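Local structure of maleylacetate reductase (Agrobacterium tumefaciens, 3HL0) at residues V16-S22 with V151-L157; I117-Y121 with L157-L161. The protein probably catalyses the NADH-dependent reduction of maleylacetate to 3-oxoadipate, as a member of the iron-containing alcohol dehydrogenase family. All coordinates share one frame; numbering follows the deposited sequence.

Contact 1 (V16-S22 with V151-L157); sequences VFSAGSS and VIYDAEL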
loop_
_atom_site.group_PDB
_atom_site.type_symbol
_atom_site.label_atom_id
_atom_site.label_comp_id
_atom_site.label_asym_id
_atom_site.label_seq_id
_atom_site.Cartn_x
_atom_site.Cartn_y
_atom_site.Cartn_z
ATOM N N VAL A 16 16.965 0.345 -22.366
ATOM C CA VAL A 16 16.771 1.621 -23.079
ATOM C C VAL A 16 16.568 2.703 -22.018
ATOM O O VAL A 16 15.689 2.556 -21.190
ATOM C CB VAL A 16 15.529 1.545 -23.955
ATOM C CG1 VAL A 16 15.301 2.896 -24.644
ATOM C CG2 VAL A 16 15.672 0.400 -25.024
ATOM N N PHE A 17 17.409 3.735 -21.976
ATOM C CA PHE A 17 17.338 4.702 -20.876
ATOM C C PHE A 17 17.297 6.107 -21.428
ATOM O O PHE A 17 18.273 6.574 -22.032
ATOM C CB PHE A 17 18.569 4.554 -19.957
ATOM C CG PHE A 17 18.415 5.224 -18.615
ATOM C CD1 PHE A 17 18.339 4.452 -17.442
ATOM C CD2 PHE A 17 18.448 6.587 -18.507
ATOM C CE1 PHE A 17 18.182 5.058 -16.189
ATOM C CE2 PHE A 17 18.288 7.196 -17.256
ATOM C CZ PHE A 17 18.188 6.424 -16.107
ATOM N N SER A 18 16.170 6.798 -21.232
ATOM C CA SER A 18 16.103 8.216 -21.618
ATOM C C SER A 18 14.731 8.755 -21.249
ATOM O O SER A 18 13.710 8.037 -21.349
ATOM C CB SER A 18 16.390 8.418 -23.106
ATOM O OG SER A 18 15.355 7.908 -23.898
ATOM N N ALA A 19 14.738 10.011 -20.801
ATOM C CA ALA A 19 13.475 10.724 -20.558
ATOM C C ALA A 19 12.614 10.694 -21.810
ATOM O O ALA A 19 13.078 11.098 -22.891
ATOM C CB ALA A 19 13.755 12.167 -20.113
ATOM N N GLY A 20 11.378 10.204 -21.658
ATOM C CA GLY A 20 10.414 10.066 -22.775
ATOM C C GLY A 20 10.492 8.760 -23.543
ATOM O O GLY A 20 9.735 8.536 -24.497
ATOM N N SER A 21 11.392 7.880 -23.125
ATOM C CA SER A 21 11.600 6.616 -23.835
ATOM C C SER A 21 10.373 5.698 -23.883
ATOM O O SER A 21 10.308 4.817 -24.740
ATOM C CB SER A 21 12.801 5.871 -23.217
ATOM O OG SER A 21 12.491 5.547 -21.868
ATOM N N SER A 22 9.384 5.881 -23.003
ATOM C CA SER A 22 8.202 5.011 -23.045
ATOM C C SER A 22 7.344 5.337 -24.286
ATOM O O SER A 22 6.463 4.561 -24.650
ATOM C CB SER A 22 7.371 5.062 -21.749
ATOM O OG SER A 22 7.067 6.386 -21.335
ATOM N N VAL A 151 14.161 -3.683 -20.946
ATOM C CA VAL A 151 13.718 -2.752 -19.908
ATOM C C VAL A 151 13.798 -1.355 -20.493
ATOM O O VAL A 151 14.797 -1.020 -21.145
ATOM C CB VAL A 151 14.671 -2.817 -18.700
ATOM C CG1 VAL A 151 14.221 -1.846 -17.616
ATOM C CG2 VAL A 151 14.754 -4.224 -18.155
ATOM N N ILE A 152 12.713 -0.579 -20.347
ATOM C CA ILE A 152 12.670 0.814 -20.813
ATOM C C ILE A 152 12.608 1.690 -19.577
ATOM O O ILE A 152 11.603 1.697 -18.863
ATOM C CB ILE A 152 11.440 1.044 -21.733
ATOM C CG1 ILE A 152 11.569 0.145 -22.955
ATOM C CG2 ILE A 152 11.330 2.510 -22.160
ATOM C CD1 ILE A 152 10.347 0.302 -23.901
ATOM N N TYR A 153 13.678 2.427 -19.329
ATOM C CA TYR A 153 13.730 3.336 -18.191
ATOM C C TYR A 153 13.414 4.755 -18.644
ATOM O O TYR A 153 14.199 5.396 -19.381
ATOM C CB TYR A 153 15.130 3.354 -17.572
ATOM C CG TYR A 153 15.454 2.163 -16.697
ATOM C CD1 TYR A 153 14.788 1.977 -15.478
ATOM C CD2 TYR A 153 16.453 1.258 -17.066
ATOM C CE1 TYR A 153 15.117 0.883 -14.634
ATOM C CE2 TYR A 153 16.777 0.200 -16.271
ATOM C CZ TYR A 153 16.128 0.009 -15.052
ATOM O OH TYR A 153 16.471 -1.049 -14.280
ATOM N N ASP A 154 12.268 5.248 -18.172
ATOM C CA ASP A 154 11.803 6.582 -18.547
ATOM C C ASP A 154 11.570 7.404 -17.279
ATOM O O ASP A 154 10.535 7.234 -16.630
ATOM C CB ASP A 154 10.514 6.466 -19.354
ATOM C CG ASP A 154 9.971 7.831 -19.810
ATOM O OD1 ASP A 154 10.466 8.880 -19.361
ATOM O OD2 ASP A 154 9.095 7.827 -20.704
ATOM N N ALA A 155 12.544 8.235 -16.915
ATOM C CA ALA A 155 12.468 8.915 -15.607
ATOM C C ALA A 155 11.217 9.825 -15.519
ATOM O O ALA A 155 10.762 10.131 -14.415
ATOM C CB ALA A 155 13.709 9.684 -15.332
ATOM N N GLU A 156 10.625 10.215 -16.650
ATOM C CA GLU A 156 9.379 11.030 -16.583
ATOM C C GLU A 156 8.256 10.297 -15.835
ATOM O O GLU A 156 7.400 10.947 -15.196
ATOM C CB GLU A 156 8.940 11.491 -17.982
ATOM C CG GLU A 156 9.937 12.466 -18.587
ATOM C CD GLU A 156 9.607 12.919 -20.024
ATOM O OE1 GLU A 156 8.650 12.419 -20.656
ATOM O OE2 GLU A 156 10.347 13.792 -20.508
ATOM N N LEU A 157 8.245 8.956 -15.914
ATOM C CA LEU A 157 7.218 8.128 -15.315
ATOM C C LEU A 157 7.391 8.002 -13.786
ATOM O O LEU A 157 6.507 7.514 -13.102
ATOM C CB LEU A 157 7.217 6.743 -15.947
ATOM C CG LEU A 157 7.037 6.775 -17.461
ATOM C CD1 LEU A 157 6.774 5.347 -17.881
ATOM C CD2 LEU A 157 5.905 7.701 -17.895
#

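Contact 2 (I117-Y121 with L157-L161); sequences IPTTY and LTLGL. With NAD (nicotinamide-adenine-dinucleotide), chain D.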
loop_
_atom_site.group_PDB
_atom_site.type_symbol
_atom_site.label_atom_id
_atom_site.label_comp_id
_atom_site.label_asym_id
_atom_site.label_seq_id
_atom_site.Cartn_x
_atom_site.Cartn_y
_atom_site.Cartn_z
ATOM N N ILE A 117 8.660 -1.592 -17.913
ATOM C CA ILE A 117 8.780 -0.132 -17.817
ATOM C C ILE A 117 8.698 0.198 -16.301
ATOM O O ILE A 117 7.591 0.406 -15.740
ATOM C CB ILE A 117 7.658 0.583 -18.614
ATOM C CG1 ILE A 117 7.651 0.110 -20.070
ATOM C CG2 ILE A 117 7.904 2.134 -18.558
ATOM C CD1 ILE A 117 6.426 0.668 -20.821
ATOM N N PRO A 118 9.862 0.187 -15.605
ATOM C CA PRO A 118 9.852 0.281 -14.130
ATOM C C PRO A 118 9.523 1.691 -13.686
ATOM O O PRO A 118 10.012 2.641 -14.272
ATOM C CB PRO A 118 11.282 -0.095 -13.706
ATOM C CG PRO A 118 11.950 -0.676 -14.930
ATOM C CD PRO A 118 11.202 -0.119 -16.158
ATOM N N THR A 119 8.754 1.818 -12.597
ATOM C CA THR A 119 8.383 3.151 -12.118
ATOM C C THR A 119 8.729 3.314 -10.638
ATOM O O THR A 119 8.317 4.285 -10.019
ATOM C CB THR A 119 6.887 3.444 -12.366
ATOM O OG1 THR A 119 6.081 2.484 -11.641
ATOM C CG2 THR A 119 6.538 3.342 -13.900
ATOM N N THR A 120 9.434 2.334 -10.068
ATOM C CA THR A 120 10.002 2.485 -8.708
ATOM C C THR A 120 11.468 2.127 -8.767
ATOM O O THR A 120 12.051 2.006 -9.863
ATOM C CB THR A 120 9.315 1.604 -7.625
ATOM O OG1 THR A 120 9.674 0.222 -7.810
ATOM C CG2 THR A 120 7.777 1.757 -7.657
ATOM N N TYR A 121 12.089 1.951 -7.598
ATOM C CA TYR A 121 13.510 1.653 -7.518
ATOM C C TYR A 121 13.796 0.213 -7.108
ATOM O O TYR A 121 14.913 -0.139 -6.775
ATOM C CB TYR A 121 14.188 2.643 -6.556
ATOM C CG TYR A 121 13.925 4.110 -6.959
ATOM C CD1 TYR A 121 14.034 4.525 -8.303
ATOM C CD2 TYR A 121 13.538 5.060 -5.996
ATOM C CE1 TYR A 121 13.778 5.840 -8.669
ATOM C CE2 TYR A 121 13.267 6.375 -6.345
ATOM C CZ TYR A 121 13.396 6.762 -7.692
ATOM O OH TYR A 121 13.125 8.068 -8.000
ATOM N N LEU A 157 8.245 8.956 -15.914
ATOM C CA LEU A 157 7.218 8.128 -15.315
ATOM C C LEU A 157 7.391 8.002 -13.786
ATOM O O LEU A 157 6.507 7.514 -13.102
ATOM C CB LEU A 157 7.217 6.743 -15.947
ATOM C CG LEU A 157 7.037 6.775 -17.461
ATOM C CD1 LEU A 157 6.774 5.347 -17.881
ATOM C CD2 LEU A 157 5.905 7.701 -17.895
ATOM N N THR A 158 8.521 8.475 -13.294
ATOM C CA THR A 158 8.785 8.485 -11.859
ATOM C C THR A 158 8.551 9.816 -11.186
ATOM O O THR A 158 8.641 9.905 -9.963
ATOM C CB THR A 158 10.209 8.013 -11.517
ATOM O OG1 THR A 158 11.160 8.949 -12.000
ATOM C CG2 THR A 158 10.476 6.590 -12.057
ATOM N N LEU A 159 8.231 10.861 -11.947
ATOM C CA LEU A 159 8.022 12.170 -11.342
ATOM C C LEU A 159 6.858 12.060 -10.343
ATOM O O LEU A 159 6.880 12.730 -9.290
ATOM C CB LEU A 159 7.712 13.258 -12.385
ATOM C CG LEU A 159 8.886 13.618 -13.339
ATOM C CD1 LEU A 159 8.363 14.397 -14.543
ATOM C CD2 LEU A 159 9.974 14.401 -12.673
ATOM N N GLY A 160 5.901 11.189 -10.668
ATOM C CA GLY A 160 4.703 11.018 -9.850
ATOM C C GLY A 160 4.817 10.006 -8.732
ATOM O O GLY A 160 3.819 9.721 -8.029
ATOM N N LEU A 161 6.020 9.464 -8.537
ATOM C CA LEU A 161 6.177 8.468 -7.470
ATOM C C LEU A 161 6.184 9.251 -6.148
ATOM O O LEU A 161 6.989 10.147 -5.952
ATOM C CB LEU A 161 7.468 7.677 -7.679
ATOM C CG LEU A 161 7.776 6.559 -6.668
ATOM C CD1 LEU A 161 6.751 5.412 -6.698
ATOM C CD2 LEU A 161 9.261 6.030 -6.882
HETATM P PA NAD D . 4.935 -1.979 -5.608
HETATM O O1A NAD D . 5.220 -2.457 -6.989
HETATM O O2A NAD D . 4.256 -2.908 -4.675
HETATM O O5B NAD D . 4.251 -0.542 -5.706
HETATM C C5B NAD D . 3.626 0.002 -4.538
HETATM C C4B NAD D . 2.530 0.948 -5.007
HETATM O O4B NAD D . 3.134 2.081 -5.629
HETATM C C3B NAD D . 1.594 0.285 -6.034
HETATM O O3B NAD D . 0.212 0.589 -5.774
HETATM C C2B NAD D . 2.060 0.913 -7.328
HETATM O O2B NAD D . 1.048 0.982 -8.312
HETATM C C1B NAD D . 2.514 2.312 -6.886
HETATM N N9A NAD D . 3.501 2.927 -7.807
HETATM C C8A NAD D . 4.670 2.359 -8.276
HETATM N N7A NAD D . 5.293 3.247 -9.084
HETATM C C5A NAD D . 4.535 4.386 -9.164
HETATM C C6A NAD D . 4.702 5.585 -9.855
HETATM N N6A NAD D . 5.874 5.983 -10.414
HETATM N N1A NAD D . 3.690 6.534 -9.702
HETATM C C2A NAD D . 2.603 6.300 -8.889
HETATM N N3A NAD D . 2.440 5.126 -8.199
HETATM C C4A NAD D . 3.412 4.178 -8.348
HETATM O O3 NAD D . 6.318 -1.610 -4.820
HETATM P PN NAD D . 7.847 -2.088 -5.081
HETATM O O1N NAD D . 8.556 -1.765 -3.808
HETATM O O2N NAD D . 8.251 -1.460 -6.337
HETATM O O5D NAD D . 7.792 -3.679 -5.240
HETATM C C5D NAD D . 7.662 -4.549 -4.119
HETATM C C4D NAD D . 7.429 -5.956 -4.672
HETATM O O4D NAD D . 8.485 -6.257 -5.573
HETATM C C3D NAD D . 7.518 -6.979 -3.546
HETATM O O3D NAD D . 6.622 -8.055 -3.867
HETATM C C2D NAD D . 8.956 -7.433 -3.619
HETATM O O2D NAD D . 9.202 -8.720 -3.051
HETATM C C1D NAD D . 9.196 -7.401 -5.117
HETATM N N1N NAD D . 10.601 -7.283 -5.483
HETATM C C2N NAD D . 11.123 -8.296 -6.231
HETATM C C3N NAD D . 12.449 -8.234 -6.604
HETATM C C7N NAD D . 12.894 -9.362 -7.441
HETATM O O7N NAD D . 14.159 -9.256 -7.876
HETATM N N7N NAD D . 12.080 -10.408 -7.724
HETATM C C4N NAD D . 13.295 -7.118 -6.276
HETATM C C5N NAD D . 12.740 -6.095 -5.504
HETATM C C6N NAD D . 11.393 -6.195 -5.109
HETATM O O HOH W 1 13.408 8.313 -10.670
#

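Contact 1 (V16-S22 with V151-L157)
The carboxylate of D154 reaches across to the type II turn S18-S21 and the 3-10 segment that begins at S21, and takes hydrogen bonds on both oxygens. OD1 of D154 accepts from the backbone N of G20 at 2.8 Å and, from the opposite face of its plane, from the N of E156 two residues on, which defines an Asx turn. OD2 of D154 is held by S22 twice: the backbone N at 3.0 Å meets it from above the plane, while OG, at 2.6 Å, arrives on the anti side only 22° out of plane, again from the opposite face. With CG anti to the backbone N (chi1 -179°), D154 directs its carboxylate at the backbone of G20 and S22, and the four donors fix its rotation and would probably stabilise its negative charge.

Backbone bonding is that of two parallel strands: V16 N to V151 O, Y153 N to V16 O at 2.7 Å, and S18 N to Y153 O. V16 pairs with I152 and F17 with Y153. Strand 15-17 is the outermost of the six-stranded parallel sheet within this chain, next to 150-153, in the dinucleotide-binding part of the enzyme. Where the pairing ends, S18 O accepts from both N and OG of S21.

Apolar contacts lie on the two sheet faces. F17 and Y153 pack obliquely, planes at 43°, with F17 CD1 3.4 Å from Y153 CB; Y153 OH goes on to bond E125, and Y223 and L222 of helix 215-234 touch F17 and Y153 respectively. On the other face V16 CB lies 4.3 Å from I152 CG1, and helix 25-31 packs against both residues. The S21 hydroxyl OG rests against the I152 methyl CG2 at 3.3 Å.

Contact 2 (I117-Y121 with L157-L161)
I117 and L157 meet through methyl groups, with I117 CG2 only 3.5 Å from L157 CD1, tighter than usual van der Waals contact. T119 adds its CG2, 4.0 Å from L157 CB. A chi1 of 61° puts OG1 of T119 between the backbone N and the carbonyl carbon, with CG2 anti to the carbonyl carbon; OG1 lies 2.8 Å from N7A of the NAD adenine, and its hydrogen bond is to Q45.

The adenine amino group N6A sits between the two segments: it donates to T119 O at 3.0 Å and, weakly, to L157 O. The residues just after strand 113-118 and the loop ahead of helix 163-180 line part of the adenine pocket at the ends of the parallel strands, while T120 OG1 hydrogen-bonds the cofactor's diphosphate at O2N, 2.7 Å away.

L161 closes the type I turn T158-L161, its N bonding T158 O. CG extends anti to N (chi1 -178°), and the methyls then divide the work. CD1 lies 3.5 Å from adenine C5A; CD2 approaches T119 O and passes over one face of the Y121 ring, 4.1 Å from CE2. At the edge of that ring, in its plane, a water 2.7 Å from Y121 OH donates to T158 OG1, which also bonds A155 O, and R218 is a second partner of the tyrosine hydroxyl.

Contacts 1 and 2 have centres 9 Å apart and share L157, the residue at which 151-157 passes into 157-161. Their segments alternate along the chain: 16-22, 117-121, 151-157, then 157-161. Both rest on one parallel sheet, in which strand 150-153 lies between 15-17 and 113-118; by that order contact 1 borders the sheet at its outer strand. P118 and I117 both touch strand 150-153: P118 CD is 3.3 Å and I117 CG2 3.7 Å from I152 O, and P118 CG is 3.5 Å from Y153 CE1. Contact 2, nearer the chain centre, contributes to NAD binding. Continuous chain leads from the D154 turn to the adenine-binding loop, and helix 215-234 touches both contacts.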